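Local atomic coordinates of peroxiredoxin 5 (Alvinella pompejana, PDB entry 2XHF), a protein that probably reduces hydrogen peroxide and organic hydroperoxides as a thiol-dependent antioxidant enzyme of the peroxiredoxin family. Residues H37-G42 / R105-M110; E121-S124 / N130-S133. All coordinates share one frame; numbering follows the deposited sequence.

Interaction 1. Residues H37-G42 / R105-M110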
# COMPACT_ATOMS: atom_id res chain seq x y z
N HIS A 37 9.96 1.50 20.42
CA HIS A 37 11.07 1.67 21.37
C HIS A 37 12.19 0.64 21.20
O HIS A 37 13.34 0.90 21.56
CB HIS A 37 10.56 1.65 22.79
CG HIS A 37 9.99 2.96 23.23
ND1 HIS A 37 9.89 3.32 24.55
CD2 HIS A 37 9.52 4.01 22.52
CE1 HIS A 37 9.36 4.52 24.64
NE2 HIS A 37 9.13 4.97 23.42
N ASP A 38 11.87 -0.54 20.67
CA ASP A 38 12.91 -1.54 20.44
C ASP A 38 13.96 -1.04 19.47
O ASP A 38 15.11 -1.44 19.53
CB ASP A 38 12.35 -2.85 19.87
CG ASP A 38 11.50 -3.63 20.86
OD1 ASP A 38 11.44 -3.29 22.06
OD2 ASP A 38 10.92 -4.64 20.41
N VAL A 39 13.56 -0.18 18.54
CA VAL A 39 14.46 0.22 17.48
C VAL A 39 15.57 1.14 18.02
O VAL A 39 16.72 1.04 17.59
CB VAL A 39 13.68 0.93 16.33
CG1 VAL A 39 14.62 1.40 15.24
CG2 VAL A 39 12.62 -0.02 15.78
N PHE A 40 15.23 2.00 18.97
CA PHE A 40 16.17 3.03 19.44
C PHE A 40 16.58 2.86 20.91
O PHE A 40 17.30 3.68 21.44
CB PHE A 40 15.61 4.44 19.20
CG PHE A 40 15.22 4.70 17.78
CD1 PHE A 40 16.19 5.01 16.83
CD2 PHE A 40 13.89 4.66 17.41
CE1 PHE A 40 15.84 5.25 15.51
CE2 PHE A 40 13.53 4.89 16.08
CZ PHE A 40 14.52 5.19 15.14
N ARG A 41 16.16 1.78 21.55
CA ARG A 41 16.55 1.56 22.94
C ARG A 41 18.06 1.47 23.05
O ARG A 41 18.69 0.68 22.35
CB ARG A 41 15.94 0.26 23.46
CG ARG A 41 16.22 0.00 24.93
CD ARG A 41 15.43 -1.16 25.50
NE ARG A 41 13.99 -0.90 25.48
CZ ARG A 41 13.13 -1.55 24.71
NH1 ARG A 41 13.55 -2.53 23.92
NH2 ARG A 41 11.83 -1.24 24.75
N GLY A 42 18.63 2.27 23.94
CA GLY A 42 20.05 2.20 24.25
C GLY A 42 20.97 2.64 23.12
O GLY A 42 22.18 2.34 23.15
N ARG A 105 15.52 0.73 8.19
CA ARG A 105 14.42 -0.06 8.71
C ARG A 105 13.11 0.53 8.22
O ARG A 105 12.86 1.72 8.40
CB ARG A 105 14.47 -0.05 10.24
CG ARG A 105 15.75 -0.62 10.85
CD ARG A 105 15.80 -2.15 10.79
NE ARG A 105 14.72 -2.77 11.54
CZ ARG A 105 14.67 -2.89 12.86
NH1 ARG A 105 15.68 -2.47 13.63
NH2 ARG A 105 13.61 -3.46 13.40
N MET A 106 12.27 -0.31 7.63
CA MET A 106 11.02 0.13 7.05
C MET A 106 9.89 -0.22 7.98
O MET A 106 9.47 -1.38 8.04
CB MET A 106 10.83 -0.50 5.66
CG MET A 106 11.84 -0.01 4.65
SD MET A 106 11.33 1.60 4.00
CE MET A 106 12.84 2.21 3.26
N LEU A 107 9.43 0.78 8.71
CA LEU A 107 8.44 0.62 9.75
C LEU A 107 7.04 1.03 9.25
O LEU A 107 6.84 2.14 8.79
CB LEU A 107 8.82 1.43 10.98
CG LEU A 107 10.21 1.18 11.55
CD1 LEU A 107 10.41 2.06 12.77
CD2 LEU A 107 10.43 -0.29 11.88
N ALA A 108 6.12 0.10 9.36
CA ALA A 108 4.74 0.32 8.93
C ALA A 108 3.87 0.67 10.13
O ALA A 108 3.63 -0.16 11.00
CB ALA A 108 4.21 -0.92 8.24
N ASP A 109 3.48 1.93 10.20
CA ASP A 109 2.54 2.43 11.22
C ASP A 109 1.13 2.14 10.72
O ASP A 109 0.35 3.04 10.36
CB ASP A 109 2.74 3.93 11.38
CG ASP A 109 1.90 4.52 12.50
OD1 ASP A 109 1.56 3.77 13.45
OD2 ASP A 109 1.59 5.74 12.44
N MET A 110 0.80 0.86 10.69
CA MET A 110 -0.29 0.39 9.85
C MET A 110 -1.65 0.97 10.23
O MET A 110 -2.49 1.20 9.36
CB MET A 110 -0.34 -1.14 9.89
CG MET A 110 -1.46 -1.72 9.09
SD MET A 110 -1.28 -3.48 8.92
CE MET A 110 -1.34 -4.03 10.56
O HOH W 1 15.54 -3.21 16.56
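Val39 meets Leu107 and Arg105 through a single methyl, CG2, and this is the whole direct contact between a short, weakly bonded helix and an outer strand of the sheet. The apolar part is a methyl-to-methyl touch, Val39 CG2 to Leu107 CD1 at 4.3 Å. Leu107 reaches that point because its CD1 continues the line of the side chain, anti to CA (chi2 -180°). The same valine methyl packs by van der Waals contact on the Arg105 guanidinium, oblique to its plane, with Val39 CG2 4.3 Å from Arg105 NH2. The other valine methyl is used within its own segment, where CG1 rests 3.7 Å above the centre of the Phe40 ring.

The polar part begins with water 1, which lies in the guanidinium plane, at its edge, and accepts from Arg105 NH1 at 3.0 Å; its onward bond to Asp38 O is weak, at 3.5 Å. The stronger polar partner of Arg105 is Glu27, whose carboxylate forms a salt bridge with NE and helps to fix the curled arginine chain. The Asp38 carboxylate is paired within its own segment: OD1 forms a salt bridge with Arg41 NH1 at 2.9 Å.

Phe34 of strand 33-35 packs against Val39, Arg105 and Leu107 alike. Thr79 and Ala81 of strand 79-84, the sheet neighbour of strand 105-108, touch Val39 and Leu107 respectively, so that helix 37-40 packs on the mixed sheet near its edge.

Interaction 2. Residues E121-S124 / N130-S133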
# COMPACT_ATOMS: atom_id res chain seq x y z
N GLU A 121 -0.65 13.64 11.95
CA GLU A 121 -1.64 13.25 10.97
C GLU A 121 -1.81 14.30 9.86
O GLU A 121 -1.88 15.51 10.11
CB GLU A 121 -2.98 13.00 11.66
CG GLU A 121 -3.54 11.63 11.41
CD GLU A 121 -4.90 11.44 12.06
OE1 GLU A 121 -5.63 10.52 11.65
OE2 GLU A 121 -5.22 12.22 12.98
N LEU A 122 -1.93 13.78 8.65
CA LEU A 122 -2.21 14.55 7.45
C LEU A 122 -3.67 14.31 7.10
O LEU A 122 -4.17 13.19 7.24
CB LEU A 122 -1.32 14.01 6.34
CG LEU A 122 -1.00 14.78 5.08
CD1 LEU A 122 -0.39 16.14 5.39
CD2 LEU A 122 -0.02 13.95 4.30
N ASP A 123 -4.35 15.36 6.64
CA ASP A 123 -5.72 15.25 6.16
C ASP A 123 -5.67 14.77 4.70
O ASP A 123 -5.76 15.58 3.78
CB ASP A 123 -6.39 16.63 6.24
CG ASP A 123 -7.88 16.58 5.96
OD1 ASP A 123 -8.39 15.50 5.59
OD2 ASP A 123 -8.54 17.63 6.08
N SER A 124 -5.54 13.47 4.49
CA SER A 124 -5.27 12.93 3.16
C SER A 124 -6.28 11.91 2.64
O SER A 124 -6.02 11.24 1.66
CB SER A 124 -3.86 12.32 3.13
OG SER A 124 -3.71 11.30 4.11
N ASN A 130 -7.09 7.31 3.47
CA ASN A 130 -6.95 7.42 4.91
C ASN A 130 -5.94 8.53 5.22
O ASN A 130 -5.35 9.12 4.30
CB ASN A 130 -6.51 6.08 5.51
CG ASN A 130 -5.12 5.64 5.05
OD1 ASN A 130 -4.65 6.02 3.98
ND2 ASN A 130 -4.47 4.79 5.84
N ASN A 131 -5.75 8.82 6.50
CA ASN A 131 -4.86 9.88 6.93
C ASN A 131 -3.46 9.33 7.10
O ASN A 131 -3.24 8.33 7.79
CB ASN A 131 -5.33 10.48 8.25
CG ASN A 131 -6.57 11.30 8.09
OD1 ASN A 131 -7.01 11.58 6.97
ND2 ASN A 131 -7.15 11.72 9.21
N ARG A 132 -2.52 9.96 6.42
CA ARG A 132 -1.15 9.53 6.43
C ARG A 132 -0.39 10.45 7.35
O ARG A 132 -0.97 11.28 8.04
CB ARG A 132 -0.59 9.57 5.01
CG ARG A 132 -1.39 8.71 4.02
CD ARG A 132 -1.33 7.22 4.39
NE ARG A 132 -2.00 6.38 3.39
CZ ARG A 132 -1.45 5.89 2.29
NH1 ARG A 132 -0.16 6.08 2.04
NH2 ARG A 132 -2.16 5.16 1.45
N SER A 133 0.92 10.31 7.37
CA SER A 133 1.74 11.17 8.20
C SER A 133 2.28 12.33 7.41
O SER A 133 2.66 12.17 6.25
CB SER A 133 2.94 10.39 8.72
OG SER A 133 3.71 11.16 9.64
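Ser124 OG is held twice by the opposing segment: it donates to Asn130 O at 2.7 Å, on a lone pair in the carbonyl plane, and accepts from Arg132 N at 2.9 Å. With chi1 at 58°, the hydroxyl sits between the serine's own backbone N and carbonyl carbon, and from there it reaches both backbone groups. Ser124 occupies the N-cap position of helix 125-128, yet its hydroxyl makes no capping bond.

Farther along, Leu122 N donates to Arg132 O at 2.7 Å, beside the single beta bridge that pairs Glu121 with Ser133. Glu121 CA adds a CA-H...O contact to the same carbonyl oxygen.

Asn131 works with both ends of its amide. ND2 donates to Glu121 OE1 at 3.1 Å, nearly in its own amide plane but from above the carboxylate, 74° out of that plane. OD1 takes a long, weak bond from Ser124 N at 3.4 Å and is hydrogen-bonded as well to Ser125 OG. Leu122 O crowds Asn131 CB at 3.1 Å. Asn130 OD1, in turn, receives Arg132 NE at 2.7 Å in an almost straight bond, while the far end of that arginine goes to Val51 O and to Asp87 of the second subunit.

One buried acceptor, Ser133 O, has no partner. The loops flanking helix 125-128 are thus joined mostly through side chains: Leu122 N to Arg132 O is the one backbone-to-backbone hydrogen bond of the contact, and the other four each use the Ser124 hydroxyl, the Asn131 amide or the Glu121 carboxylate.

In the fold
Interaction 1 joins parts of the chain 63 residues apart, through methyl packing and a water held weakly at one end; interaction 2 ties the two ends of one short helical excursion by hydrogen bonds. Their centres lie 20 Å apart and their nearest atoms about 5 Å. Shared neighbours relate them: Val85 meets Asp109 as well as Asn130 and Arg132, and Thr115 meets both Asp109 and Ser133. Both border the second subunit, through Met110 on its Leu128 and Arg132 with its Asp87. Arg132, by sequence position probably the family's conserved active-site arginine, bonds through NH1 to Val51 O just beyond strand 44-49, toward the probable peroxidatic cysteine position, a serine in the deposited chain.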